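2L protein (Yaba-like disease virus, PDB 3IT8) binds tumor necrosis factor as a poxvirus protein related to MHC class I molecules, and so probably blunts the host's TNF-driven immune response. Local coordinates at residues D[65-69]-D[150-155]; D[56-60]-D[165-170]; D[277-281]-D[292-297]; D[207-213]-D[282-286]. All coordinates share one frame. Numbering follows the deposited sequence.

Contact 1: residues D[65-69]-D[150-155]; sequences NFNFW and DVKAYL
Tyr154, Trp69 and Phe68 carry most of this contact, in which helical segments 65-69 (kinked, N of Asn67 and Phe68 lacking bonds to the preceding turn) and 150-155 (with a wider pi-type turn at 152-155) run roughly antiparallel, signed crossing angle -138°, axes 12.1 Å apart at closest approach. CA atoms pair Asn65 with Tyr154 at 8.0 Å and Trp69 with Val151 at 8.9 Å. Phe68 (chi1 t) receives the edge of Tyr154 (chi1 m) on its face, a T-shaped pair with centroids 5.0 Å apart and planes at 78°; Phe68 CE1 lies 3.5 Å from Asp150 CB. Trp69 (chi1 m) starts sideways, but its indole comes nearer the other helix, CZ2 lying 3.7 Å from Tyr154 CB and CH2 3.9 Å from Leu155 CB. Asn65 OD1 sits over the Tyr154 ring, 3.5 Å from CD2. Facing helices above a sheet are the hallmark of an MHC class I-like platform; here aromatics bridge them, while Trp69 rests on Leu93 and Leu155 on Thr95, both of strand 90-100.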
loop_
_atom_site.group_PDB
_atom_site.type_symbol
_atom_site.label_atom_id
_atom_site.label_comp_id
_atom_site.label_asym_id
_atom_site.label_seq_id
_atom_site.Cartn_x
_atom_site.Cartn_y
_atom_site.Cartn_z
ATOM N N ASN D 65 -12.817 -16.230 -35.317
ATOM C CA ASN D 65 -12.817 -17.676 -35.127
ATOM C C ASN D 65 -14.056 -18.274 -35.786
ATOM O O ASN D 65 -14.630 -19.230 -35.261
ATOM C CB ASN D 65 -12.835 -18.013 -33.640
ATOM C CG ASN D 65 -11.619 -17.499 -32.912
ATOM O OD1 ASN D 65 -11.740 -16.812 -31.908
ATOM N ND2 ASN D 65 -10.436 -17.836 -33.405
ATOM N N PHE D 66 -14.470 -17.714 -36.927
ATOM C CA PHE D 66 -15.662 -18.196 -37.622
ATOM C C PHE D 66 -15.640 -19.668 -38.026
ATOM O O PHE D 66 -16.577 -20.407 -37.730
ATOM C CB PHE D 66 -15.948 -17.370 -38.868
ATOM C CG PHE D 66 -17.217 -17.753 -39.542
ATOM C CD1 PHE D 66 -18.429 -17.260 -39.096
ATOM C CD2 PHE D 66 -17.214 -18.657 -40.586
ATOM C CE1 PHE D 66 -19.629 -17.667 -39.682
ATOM C CE2 PHE D 66 -18.410 -19.072 -41.181
ATOM C CZ PHE D 66 -19.617 -18.575 -40.727
ATOM N N ASN D 67 -14.586 -20.095 -38.710
ATOM C CA ASN D 67 -14.508 -21.482 -39.131
ATOM C C ASN D 67 -14.648 -22.380 -37.919
ATOM O O ASN D 67 -15.368 -23.373 -37.973
ATOM C CB ASN D 67 -13.187 -21.763 -39.846
ATOM C CG ASN D 67 -12.973 -20.862 -41.042
ATOM O OD1 ASN D 67 -13.919 -20.486 -41.719
ATOM N ND2 ASN D 67 -11.725 -20.520 -41.316
ATOM N N PHE D 68 -13.979 -22.028 -36.820
ATOM C CA PHE D 68 -14.059 -22.837 -35.605
ATOM C C PHE D 68 -15.498 -22.980 -35.131
ATOM O O PHE D 68 -15.998 -24.090 -34.954
ATOM C CB PHE D 68 -13.232 -22.227 -34.486
ATOM C CG PHE D 68 -13.521 -22.822 -33.140
ATOM C CD1 PHE D 68 -12.885 -23.986 -32.731
ATOM C CD2 PHE D 68 -14.463 -22.229 -32.284
ATOM C CE1 PHE D 68 -13.169 -24.564 -31.498
ATOM C CE2 PHE D 68 -14.760 -22.800 -31.046
ATOM C CZ PHE D 68 -14.107 -23.976 -30.651
ATOM N N TRP D 69 -16.166 -21.849 -34.930
ATOM C CA TRP D 69 -17.540 -21.865 -34.460
ATOM C C TRP D 69 -18.520 -22.499 -35.440
ATOM O O TRP D 69 -19.356 -23.324 -35.060
ATOM C CB TRP D 69 -17.988 -20.445 -34.111
ATOM C CG TRP D 69 -17.354 -19.927 -32.853
ATOM C CD1 TRP D 69 -16.499 -18.864 -32.731
ATOM C CD2 TRP D 69 -17.491 -20.484 -31.535
ATOM N NE1 TRP D 69 -16.093 -18.727 -31.426
ATOM C CE2 TRP D 69 -16.686 -19.706 -30.668
ATOM C CE3 TRP D 69 -18.216 -21.568 -31.003
ATOM C CZ2 TRP D 69 -16.585 -19.978 -29.288
ATOM C CZ3 TRP D 69 -18.114 -21.837 -29.634
ATOM C CH2 TRP D 69 -17.304 -21.041 -28.795
ATOM N N ASP D 150 -11.167 -25.129 -26.242
ATOM C CA ASP D 150 -11.236 -23.979 -27.129
ATOM C C ASP D 150 -12.468 -23.142 -26.831
ATOM O O ASP D 150 -12.425 -21.912 -26.928
ATOM C CB ASP D 150 -11.239 -24.424 -28.590
ATOM C CG ASP D 150 -9.887 -24.936 -29.038
ATOM O OD1 ASP D 150 -8.885 -24.228 -28.809
ATOM O OD2 ASP D 150 -9.824 -26.040 -29.621
ATOM N N VAL D 151 -13.564 -23.803 -26.464
ATOM C CA VAL D 151 -14.786 -23.088 -26.136
ATOM C C VAL D 151 -14.481 -22.193 -24.950
ATOM O O VAL D 151 -14.736 -20.994 -24.998
ATOM C CB VAL D 151 -15.916 -24.045 -25.774
ATOM C CG1 VAL D 151 -17.115 -23.265 -25.288
ATOM C CG2 VAL D 151 -16.296 -24.868 -26.978
ATOM N N LYS D 152 -13.915 -22.775 -23.893
ATOM C CA LYS D 152 -13.568 -22.017 -22.693
ATOM C C LYS D 152 -12.750 -20.788 -23.044
ATOM O O LYS D 152 -13.017 -19.684 -22.582
ATOM C CB LYS D 152 -12.749 -22.871 -21.729
ATOM C CG LYS D 152 -13.544 -23.767 -20.813
ATOM C CD LYS D 152 -12.587 -24.558 -19.941
ATOM C CE LYS D 152 -13.332 -25.423 -18.954
ATOM N NZ LYS D 152 -12.406 -26.303 -18.203
ATOM N N ALA D 153 -11.739 -20.995 -23.865
ATOM C CA ALA D 153 -10.858 -19.916 -24.267
ATOM C C ALA D 153 -11.506 -18.843 -25.140
ATOM O O ALA D 153 -11.398 -17.652 -24.840
ATOM C CB ALA D 153 -9.647 -20.503 -24.973
ATOM N N TYR D 154 -12.173 -19.256 -26.215
ATOM C CA TYR D 154 -12.806 -18.304 -27.117
ATOM C C TYR D 154 -14.033 -17.635 -26.536
ATOM O O TYR D 154 -14.132 -16.419 -26.553
ATOM C CB TYR D 154 -13.173 -18.988 -28.435
ATOM C CG TYR D 154 -11.975 -19.436 -29.227
ATOM C CD1 TYR D 154 -12.046 -20.548 -30.066
ATOM C CD2 TYR D 154 -10.771 -18.749 -29.142
ATOM C CE1 TYR D 154 -10.953 -20.959 -30.798
ATOM C CE2 TYR D 154 -9.673 -19.152 -29.872
ATOM C CZ TYR D 154 -9.769 -20.254 -30.696
ATOM O OH TYR D 154 -8.678 -20.643 -31.430
ATOM N N LEU D 155 -14.964 -18.425 -26.022
ATOM C CA LEU D 155 -16.192 -17.877 -25.468
ATOM C C LEU D 155 -15.983 -17.372 -24.052
ATOM O O LEU D 155 -16.317 -16.227 -23.722
ATOM C CB LEU D 155 -17.303 -18.928 -25.490
ATOM C CG LEU D 155 -18.591 -18.527 -24.770
ATOM C CD1 LEU D 155 -19.201 -17.289 -25.408
ATOM C CD2 LEU D 155 -19.570 -19.691 -24.816
#

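Contact 2: residues D[56-60]-D[165-170]; sequences SPHTP and LAILDY
His58 lays its imidazole against Leu165: CD1 of Leu165 stands 3.9 Å from the ring centroid, 17° off the normal, a CH-pi contact over the face, and His58 CD2 is 3.7 Å from Leu165 CB. His58 takes chi1 m, and Leu165 takes chi1 m with chi2 t. The histidine's CB meets CB of Ala166 at 3.7 Å, where the backbones come close (CA-CA 4.8 Å for this pair, 5.5 Å for Ser56 and Asp169). Segment 56-60 is irregular, with a type I beta turn from Ser56 to Thr59 closed by Thr59 N to Ser56 O at 2.9 Å; 165-170 is helical. The turn precedes helix 61-82 and packs on helix 148-174, thus joining the two helical sides of the MHC-like domain. This junction also borders the cytokine: His58 ND1 hydrogen-bonds an aromatic side chain of a tumor necrosis factor chain, and Leu165 packs on apolar side chains of two such chains. Deeper in, the Ser56 OG and Thr59 OG1 hydroxyls are hydrogen-bonded at 2.5 Å, and Thr59 OG1 lies 3.3 Å from Tyr170 OH; Tyr170 OH itself hydrogen-bonds Asp23 and Tyr5. Asp169 flanks the turn, its OD2 3.6 Å from Pro57 CD.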
loop_
_atom_site.group_PDB
_atom_site.type_symbol
_atom_site.label_atom_id
_atom_site.label_comp_id
_atom_site.label_asym_id
_atom_site.label_seq_id
_atom_site.Cartn_x
_atom_site.Cartn_y
_atom_site.Cartn_z
ATOM N N SER D 56 -8.118 -2.770 -33.191
ATOM C CA SER D 56 -8.942 -3.421 -32.169
ATOM C C SER D 56 -8.364 -4.776 -31.792
ATOM O O SER D 56 -8.923 -5.825 -32.099
ATOM C CB SER D 56 -10.382 -3.590 -32.651
ATOM O OG SER D 56 -11.184 -4.104 -31.604
ATOM N N PRO D 57 -7.228 -4.759 -31.104
ATOM C CA PRO D 57 -6.473 -5.920 -30.626
ATOM C C PRO D 57 -7.302 -6.995 -29.940
ATOM O O PRO D 57 -6.918 -8.157 -29.932
ATOM C CB PRO D 57 -5.477 -5.305 -29.645
ATOM C CG PRO D 57 -5.244 -3.966 -30.218
ATOM C CD PRO D 57 -6.628 -3.513 -30.600
ATOM N N HIS D 58 -8.432 -6.610 -29.362
ATOM C CA HIS D 58 -9.252 -7.559 -28.636
ATOM C C HIS D 58 -10.430 -8.124 -29.390
ATOM O O HIS D 58 -11.259 -8.822 -28.813
ATOM C CB HIS D 58 -9.675 -6.931 -27.314
ATOM C CG HIS D 58 -8.518 -6.636 -26.413
ATOM N ND1 HIS D 58 -7.777 -7.631 -25.807
ATOM C CD2 HIS D 58 -7.928 -5.467 -26.070
ATOM C CE1 HIS D 58 -6.782 -7.085 -25.131
ATOM N NE2 HIS D 58 -6.849 -5.773 -25.275
ATOM N N THR D 59 -10.511 -7.817 -30.680
ATOM C CA THR D 59 -11.563 -8.377 -31.509
ATOM C C THR D 59 -10.903 -9.677 -31.948
ATOM O O THR D 59 -9.787 -9.655 -32.448
ATOM C CB THR D 59 -11.851 -7.510 -32.734
ATOM O OG1 THR D 59 -12.330 -6.230 -32.308
ATOM C CG2 THR D 59 -12.908 -8.165 -33.602
ATOM N N PRO D 60 -11.568 -10.826 -31.739
ATOM C CA PRO D 60 -11.042 -12.150 -32.110
ATOM C C PRO D 60 -10.443 -12.248 -33.521
ATOM O O PRO D 60 -10.988 -11.689 -34.484
ATOM C CB PRO D 60 -12.255 -13.059 -31.947
ATOM C CG PRO D 60 -13.053 -12.382 -30.870
ATOM C CD PRO D 60 -12.952 -10.928 -31.238
ATOM N N LEU D 165 -12.931 -5.063 -23.089
ATOM C CA LEU D 165 -11.775 -4.306 -23.534
ATOM C C LEU D 165 -11.976 -3.861 -24.985
ATOM O O LEU D 165 -11.720 -2.709 -25.349
ATOM C CB LEU D 165 -10.514 -5.156 -23.429
ATOM C CG LEU D 165 -10.028 -5.454 -22.009
ATOM C CD1 LEU D 165 -8.862 -6.434 -22.049
ATOM C CD2 LEU D 165 -9.598 -4.158 -21.341
ATOM N N ALA D 166 -12.445 -4.781 -25.816
ATOM C CA ALA D 166 -12.670 -4.488 -27.218
ATOM C C ALA D 166 -13.687 -3.372 -27.436
ATOM O O ALA D 166 -13.440 -2.452 -28.219
ATOM C CB ALA D 166 -13.116 -5.752 -27.931
ATOM N N ILE D 167 -14.821 -3.442 -26.740
ATOM C CA ILE D 167 -15.865 -2.439 -26.912
ATOM C C ILE D 167 -15.325 -1.021 -26.881
ATOM O O ILE D 167 -15.849 -0.141 -27.554
ATOM C CB ILE D 167 -16.989 -2.575 -25.851
ATOM C CG1 ILE D 167 -18.189 -1.725 -26.262
ATOM C CG2 ILE D 167 -16.503 -2.095 -24.499
ATOM C CD1 ILE D 167 -19.404 -1.949 -25.408
ATOM N N LEU D 168 -14.262 -0.802 -26.114
ATOM C CA LEU D 168 -13.665 0.526 -26.013
ATOM C C LEU D 168 -12.946 0.943 -27.300
ATOM O O LEU D 168 -12.891 2.128 -27.630
ATOM C CB LEU D 168 -12.712 0.593 -24.813
ATOM C CG LEU D 168 -13.371 0.421 -23.429
ATOM C CD1 LEU D 168 -12.328 0.537 -22.353
ATOM C CD2 LEU D 168 -14.463 1.463 -23.211
ATOM N N ASP D 169 -12.401 -0.023 -28.031
ATOM C CA ASP D 169 -11.736 0.294 -29.288
ATOM C C ASP D 169 -12.786 0.659 -30.342
ATOM O O ASP D 169 -12.570 1.555 -31.164
ATOM C CB ASP D 169 -10.899 -0.889 -29.780
ATOM C CG ASP D 169 -9.664 -1.127 -28.928
ATOM O OD1 ASP D 169 -8.986 -0.132 -28.581
ATOM O OD2 ASP D 169 -9.364 -2.309 -28.621
ATOM N N TYR D 170 -13.922 -0.034 -30.317
ATOM C CA TYR D 170 -14.984 0.253 -31.267
ATOM C C TYR D 170 -15.447 1.683 -31.048
ATOM O O TYR D 170 -15.575 2.467 -31.999
ATOM C CB TYR D 170 -16.173 -0.692 -31.074
ATOM C CG TYR D 170 -15.970 -2.099 -31.615
ATOM C CD1 TYR D 170 -15.112 -2.996 -30.984
ATOM C CD2 TYR D 170 -16.661 -2.544 -32.739
ATOM C CE1 TYR D 170 -14.955 -4.298 -31.453
ATOM C CE2 TYR D 170 -16.507 -3.846 -33.212
ATOM C CZ TYR D 170 -15.655 -4.712 -32.559
ATOM O OH TYR D 170 -15.517 -6.008 -32.988
#

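Contact 3: residues D[277-281]-D[292-297]; sequences SQPVC and VYTCSE
Two backbone hydrogen bonds define the pairing: Tyr293 N to Cys281 O at 2.7 Å (angle at hydrogen 145°) and Cys281 N to Tyr293 O at 2.8 Å (149°), the position of the latter oxygen being less certain. They make Cys281 and Tyr293 an antiparallel hydrogen-bonded pair, CA atoms 5.0 Å apart, both side chains on the same face of the sheet. A CA-H...O contact from Val292 CA to Cys281 O at 3.5 Å supplements them. Segment 277-281 is extended from Pro279 onward, and 292-297 is strand only at Val292 and Tyr293; beyond these the chains spread, with CA-CA rising from 5.0 Å for Val280 and Thr294 to 8.6 Å for Gln278 and Ser296. Gln278, extended through chi1 and chi2 (both t), spans that wider end to approach Ser296, where 2.6 Å separates Gln278 NE2 from Ser296 OG at an angle too poor for a hydrogen bond; Ser296 is poorly ordered, so this separation is uncertain. Val280 (chi1 p) lies beside Val292 and Thr294, and Phe222 packs on both valines. On the other face, Cys281 (chi1 t) is disulfide-bonded to Cys202 of strand 198-207, and Tyr293 (m) packs on Val186 and Val188. A second disulfide, Cys295 to Cys299, follows the hairpin. The intersheet Cys202-Cys281 bridge, beside Trp216, is the signature of an immunoglobulin-like beta sandwich.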
loop_
_atom_site.group_PDB
_atom_site.type_symbol
_atom_site.label_atom_id
_atom_site.label_comp_id
_atom_site.label_asym_id
_atom_site.label_seq_id
_atom_site.Cartn_x
_atom_site.Cartn_y
_atom_site.Cartn_z
ATOM N N SER D 277 -44.252 0.901 -0.748
ATOM C CA SER D 277 -43.654 2.218 -0.978
ATOM C C SER D 277 -43.929 2.765 -2.369
ATOM O O SER D 277 -43.643 3.925 -2.654
ATOM C CB SER D 277 -42.135 2.164 -0.777
ATOM O OG SER D 277 -41.794 1.875 0.562
ATOM N N GLN D 278 -44.488 1.932 -3.233
ATOM C CA GLN D 278 -44.760 2.339 -4.605
ATOM C C GLN D 278 -43.422 2.584 -5.280
ATOM O O GLN D 278 -42.715 3.536 -4.952
ATOM C CB GLN D 278 -45.590 3.615 -4.666
ATOM C CG GLN D 278 -45.912 4.014 -6.091
ATOM C CD GLN D 278 -46.658 5.319 -6.184
ATOM O OE1 GLN D 278 -46.109 6.385 -5.901
ATOM N NE2 GLN D 278 -47.922 5.246 -6.581
ATOM N N PRO D 279 -43.067 1.730 -6.249
ATOM C CA PRO D 279 -41.793 1.891 -6.939
ATOM C C PRO D 279 -41.641 3.220 -7.652
ATOM O O PRO D 279 -42.621 3.902 -7.974
ATOM C CB PRO D 279 -41.784 0.716 -7.908
ATOM C CG PRO D 279 -43.212 0.618 -8.288
ATOM C CD PRO D 279 -43.905 0.742 -6.948
ATOM N N VAL D 280 -40.380 3.571 -7.863
ATOM C CA VAL D 280 -39.983 4.767 -8.566
ATOM C C VAL D 280 -39.180 4.198 -9.746
ATOM O O VAL D 280 -38.567 3.132 -9.637
ATOM C CB VAL D 280 -39.108 5.648 -7.675
ATOM C CG1 VAL D 280 -37.853 4.909 -7.271
ATOM C CG2 VAL D 280 -38.764 6.897 -8.402
ATOM N N CYS D 281 -39.193 4.873 -10.883
ATOM C CA CYS D 281 -38.481 4.355 -12.035
ATOM C C CYS D 281 -37.061 4.906 -12.150
ATOM O O CYS D 281 -36.862 6.122 -12.196
ATOM C CB CYS D 281 -39.265 4.674 -13.316
ATOM S SG CYS D 281 -38.568 3.928 -14.824
ATOM N N VAL D 292 -33.580 9.086 -11.524
ATOM C CA VAL D 292 -34.774 8.547 -10.888
ATOM C C VAL D 292 -35.994 9.369 -11.298
ATOM O O VAL D 292 -35.914 10.594 -11.444
ATOM C CB VAL D 292 -34.633 8.558 -9.363
ATOM C CG1 VAL D 292 -35.674 7.651 -8.746
ATOM C CG2 VAL D 292 -33.237 8.113 -8.966
ATOM N N TYR D 293 -37.117 8.688 -11.519
ATOM C CA TYR D 293 -38.361 9.345 -11.930
ATOM C C TYR D 293 -39.540 8.806 -11.130
ATOM O O TYR D 293 -39.663 7.598 -10.919
ATOM C CB TYR D 293 -38.601 9.143 -13.420
ATOM C CG TYR D 293 -37.488 9.682 -14.282
ATOM C CD1 TYR D 293 -36.406 8.876 -14.651
ATOM C CD2 TYR D 293 -37.506 11.001 -14.728
ATOM C CE1 TYR D 293 -35.363 9.378 -15.457
ATOM C CE2 TYR D 293 -36.475 11.512 -15.524
ATOM C CZ TYR D 293 -35.411 10.695 -15.888
ATOM O OH TYR D 293 -34.419 11.186 -16.696
ATOM N N THR D 294 -40.428 9.702 -10.714
ATOM C CA THR D 294 -41.554 9.295 -9.872
ATOM C C THR D 294 -42.966 9.497 -10.399
ATOM O O THR D 294 -43.210 9.563 -11.602
ATOM C CB THR D 294 -41.483 10.025 -8.517
ATOM O OG1 THR D 294 -41.482 11.439 -8.747
ATOM C CG2 THR D 294 -40.224 9.646 -7.759
ATOM N N CYS D 295 -43.874 9.586 -9.426
ATOM C CA CYS D 295 -45.322 9.808 -9.549
ATOM C C CYS D 295 -46.222 8.806 -10.259
ATOM O O CYS D 295 -45.870 8.213 -11.270
ATOM C CB CYS D 295 -45.619 11.222 -10.076
ATOM S SG CYS D 295 -44.906 11.651 -11.685
ATOM N N SER D 296 -47.404 8.633 -9.671
ATOM C CA SER D 296 -48.434 7.730 -10.168
ATOM C C SER D 296 -49.750 8.494 -10.283
ATOM O O SER D 296 -49.742 9.721 -10.410
ATOM C CB SER D 296 -48.603 6.545 -9.216
ATOM O OG SER D 296 -47.381 5.848 -9.057
ATOM N N GLU D 297 -50.873 7.778 -10.215
ATOM C CA GLU D 297 -52.188 8.405 -10.358
ATOM C C GLU D 297 -52.290 8.900 -11.801
ATOM O O GLU D 297 -53.366 8.953 -12.382
ATOM C CB GLU D 297 -52.336 9.595 -9.395
ATOM C CG GLU D 297 -52.686 9.217 -7.964
ATOM C CD GLU D 297 -51.835 8.078 -7.435
ATOM O OE1 GLU D 297 -50.593 8.182 -7.498
ATOM O OE2 GLU D 297 -52.409 7.079 -6.955
#

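Contact 4: residues D[207-213]-D[282-286]; sequences FYPPDVI and VVFHD
Segment 207-213 leaves strand 198-207 at Phe207, turns through Pro209 and Pro210, and becomes extended again at Val212 and Ile213 (phi/psi -144/141 and -132/145). There it meets strand 279-284, beyond which the chain bends at Asp286 (phi/psi -55/-46): Ile213 and Phe284 form an antiparallel hydrogen-bonded pair, CA atoms 5.1 Å apart, with Phe284 N to Ile213 O at 2.8 Å and Ile213 N to Phe284 O at 3.1 Å, both nearly straight (167° and 170°). Their CB atoms, on one face, are 4.3 Å apart, and both side chains touch Leu103 of strand 103-112. Past this pair His285 (chi1 t) inserts its ring into the bend. Phe207 CB lies over one imidazole face, 4.0 Å from its centroid in a CH-pi contact; Val212 CG2 is 3.3 Å from His285 ND1, which makes a weak hydrogen bond to Asp211 O at 3.3 Å. Further on, Pro209 CG packs on Asp286 CB at 3.7 Å. Water 1 accepts from Asp286 N at 3.1 Å and lies 2.7 Å from Asp211 O. Asp211 OD2 and Asp286 OD1 are like charges 4.0 Å apart; nearby, the amino terminus of Ile1 hydrogen-bonds Asp211 OD2 and Asp286 OD2, and Thr100 OG1 also bonds Asp211 OD2. Such a loop, passing from one sheet to the other, belongs to the immunoglobulin-like beta sandwich, here at its junction with the MHC-like domain.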
loop_
_atom_site.group_PDB
_atom_site.type_symbol
_atom_site.label_atom_id
_atom_site.label_comp_id
_atom_site.label_asym_id
_atom_site.label_seq_id
_atom_site.Cartn_x
_atom_site.Cartn_y
_atom_site.Cartn_z
ATOM N N PHE D 207 -34.128 8.325 -27.418
ATOM C CA PHE D 207 -32.754 8.323 -26.886
ATOM C C PHE D 207 -31.863 7.656 -27.940
ATOM O O PHE D 207 -32.329 6.727 -28.605
ATOM C CB PHE D 207 -32.723 7.527 -25.589
ATOM C CG PHE D 207 -33.434 6.214 -25.677
ATOM C CD1 PHE D 207 -32.785 5.088 -26.176
ATOM C CD2 PHE D 207 -34.747 6.092 -25.220
ATOM C CE1 PHE D 207 -33.428 3.843 -26.211
ATOM C CE2 PHE D 207 -35.407 4.854 -25.247
ATOM C CZ PHE D 207 -34.745 3.725 -25.743
ATOM N N TYR D 208 -30.612 8.093 -28.123
ATOM C CA TYR D 208 -29.875 7.416 -29.165
ATOM C C TYR D 208 -29.296 6.071 -28.869
ATOM O O TYR D 208 -29.899 5.081 -29.243
ATOM C CB TYR D 208 -28.750 8.209 -29.822
ATOM C CG TYR D 208 -27.985 7.231 -30.716
ATOM C CD1 TYR D 208 -28.685 6.346 -31.570
ATOM C CD2 TYR D 208 -26.597 7.061 -30.597
ATOM C CE1 TYR D 208 -28.028 5.314 -32.262
ATOM C CE2 TYR D 208 -25.929 6.025 -31.298
ATOM C CZ TYR D 208 -26.656 5.160 -32.122
ATOM O OH TYR D 208 -26.009 4.152 -32.802
ATOM N N PRO D 209 -28.110 5.999 -28.238
ATOM C CA PRO D 209 -27.641 4.615 -28.024
ATOM C C PRO D 209 -28.869 3.838 -27.552
ATOM O O PRO D 209 -29.433 4.114 -26.499
ATOM C CB PRO D 209 -26.512 4.770 -27.017
ATOM C CG PRO D 209 -26.890 6.012 -26.261
ATOM C CD PRO D 209 -27.501 6.948 -27.292
ATOM N N PRO D 210 -29.342 2.896 -28.387
ATOM C CA PRO D 210 -30.525 2.055 -28.156
ATOM C C PRO D 210 -30.608 1.203 -26.913
ATOM O O PRO D 210 -31.692 0.732 -26.560
ATOM C CB PRO D 210 -30.633 1.240 -29.444
ATOM C CG PRO D 210 -29.220 1.150 -29.904
ATOM C CD PRO D 210 -28.636 2.497 -29.620
ATOM N N ASP D 211 -29.478 1.003 -26.245
ATOM C CA ASP D 211 -29.464 0.220 -25.018
ATOM C C ASP D 211 -29.979 1.057 -23.851
ATOM O O ASP D 211 -29.470 2.147 -23.561
ATOM C CB ASP D 211 -28.050 -0.308 -24.713
ATOM C CG ASP D 211 -26.963 0.767 -24.833
ATOM O OD1 ASP D 211 -26.829 1.379 -25.919
ATOM O OD2 ASP D 211 -26.227 0.985 -23.842
ATOM N N VAL D 212 -31.010 0.548 -23.192
ATOM C CA VAL D 212 -31.592 1.229 -22.050
ATOM C C VAL D 212 -32.014 0.169 -21.078
ATOM O O VAL D 212 -32.486 -0.892 -21.471
ATOM C CB VAL D 212 -32.834 2.064 -22.431
ATOM C CG1 VAL D 212 -33.672 2.341 -21.206
ATOM C CG2 VAL D 212 -32.397 3.378 -23.017
ATOM N N ILE D 213 -31.810 0.446 -19.803
ATOM C CA ILE D 213 -32.215 -0.487 -18.782
ATOM C C ILE D 213 -32.972 0.282 -17.735
ATOM O O ILE D 213 -32.662 1.433 -17.428
ATOM C CB ILE D 213 -31.026 -1.223 -18.159
ATOM C CG1 ILE D 213 -30.399 -2.143 -19.208
ATOM C CG2 ILE D 213 -31.496 -2.045 -16.975
ATOM C CD1 ILE D 213 -29.204 -2.915 -18.727
ATOM N N VAL D 282 -36.073 4.009 -12.181
ATOM C CA VAL D 282 -34.678 4.417 -12.344
ATOM C C VAL D 282 -34.253 4.024 -13.755
ATOM O O VAL D 282 -34.261 2.848 -14.105
ATOM C CB VAL D 282 -33.738 3.726 -11.346
ATOM C CG1 VAL D 282 -32.367 4.364 -11.432
ATOM C CG2 VAL D 282 -34.286 3.845 -9.929
ATOM N N VAL D 283 -33.884 5.019 -14.556
ATOM C CA VAL D 283 -33.480 4.812 -15.945
ATOM C C VAL D 283 -31.981 4.875 -16.172
ATOM O O VAL D 283 -31.351 5.889 -15.871
ATOM C CB VAL D 283 -34.145 5.861 -16.840
ATOM C CG1 VAL D 283 -33.552 5.830 -18.228
ATOM C CG2 VAL D 283 -35.640 5.608 -16.883
ATOM N N PHE D 284 -31.416 3.792 -16.708
ATOM C CA PHE D 284 -29.985 3.736 -16.991
ATOM C C PHE D 284 -29.737 3.896 -18.479
ATOM O O PHE D 284 -30.184 3.086 -19.282
ATOM C CB PHE D 284 -29.396 2.420 -16.517
ATOM C CG PHE D 284 -29.469 2.231 -15.042
ATOM C CD1 PHE D 284 -30.589 1.657 -14.458
ATOM C CD2 PHE D 284 -28.408 2.622 -14.223
ATOM C CE1 PHE D 284 -30.653 1.471 -13.076
ATOM C CE2 PHE D 284 -28.460 2.443 -12.832
ATOM C CZ PHE D 284 -29.584 1.865 -12.259
ATOM N N HIS D 285 -29.025 4.955 -18.839
ATOM C CA HIS D 285 -28.707 5.232 -20.233
ATOM C C HIS D 285 -27.385 6.004 -20.325
ATOM O O HIS D 285 -26.947 6.598 -19.344
ATOM C CB HIS D 285 -29.827 6.048 -20.853
ATOM C CG HIS D 285 -29.613 6.353 -22.295
ATOM N ND1 HIS D 285 -29.862 5.439 -23.292
ATOM C CD2 HIS D 285 -29.137 7.459 -22.908
ATOM C CE1 HIS D 285 -29.547 5.969 -24.459
ATOM N NE2 HIS D 285 -29.104 7.194 -24.255
ATOM N N ASP D 286 -26.749 5.993 -21.494
ATOM C CA ASP D 286 -25.474 6.691 -21.667
ATOM C C ASP D 286 -25.574 8.159 -21.276
ATOM O O ASP D 286 -24.707 8.686 -20.581
ATOM C CB ASP D 286 -24.981 6.533 -23.105
ATOM C CG ASP D 286 -24.212 5.236 -23.314
ATOM O OD1 ASP D 286 -24.404 4.300 -22.503
ATOM O OD2 ASP D 286 -23.424 5.157 -24.290
HETATM O O HOH W 1 -27.161 3.515 -23.256
#

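How the contacts relate
The four contacts fall into two pairs, one in each domain. Contacts 1 and 2 share helix 148-174, their centres 17 Å apart, and touch where Asn65 OD1 lies 3.8 Å from Pro60 CB. Contacts 3 and 4 share strand 279-284 and alternate along the chain; their centres are 18 Å apart, and Tyr293 CE1 reaches Val283 CB at 4.0 Å. Between the domains, contacts 2 and 4 come nearest, about 8 Å between closest atoms, whereas the centres of contacts 1 and 3 are about 45 Å apart, on opposite sides of the chain's centre. Among the four, contact 2 alone has segments touched by tumor necrosis factor.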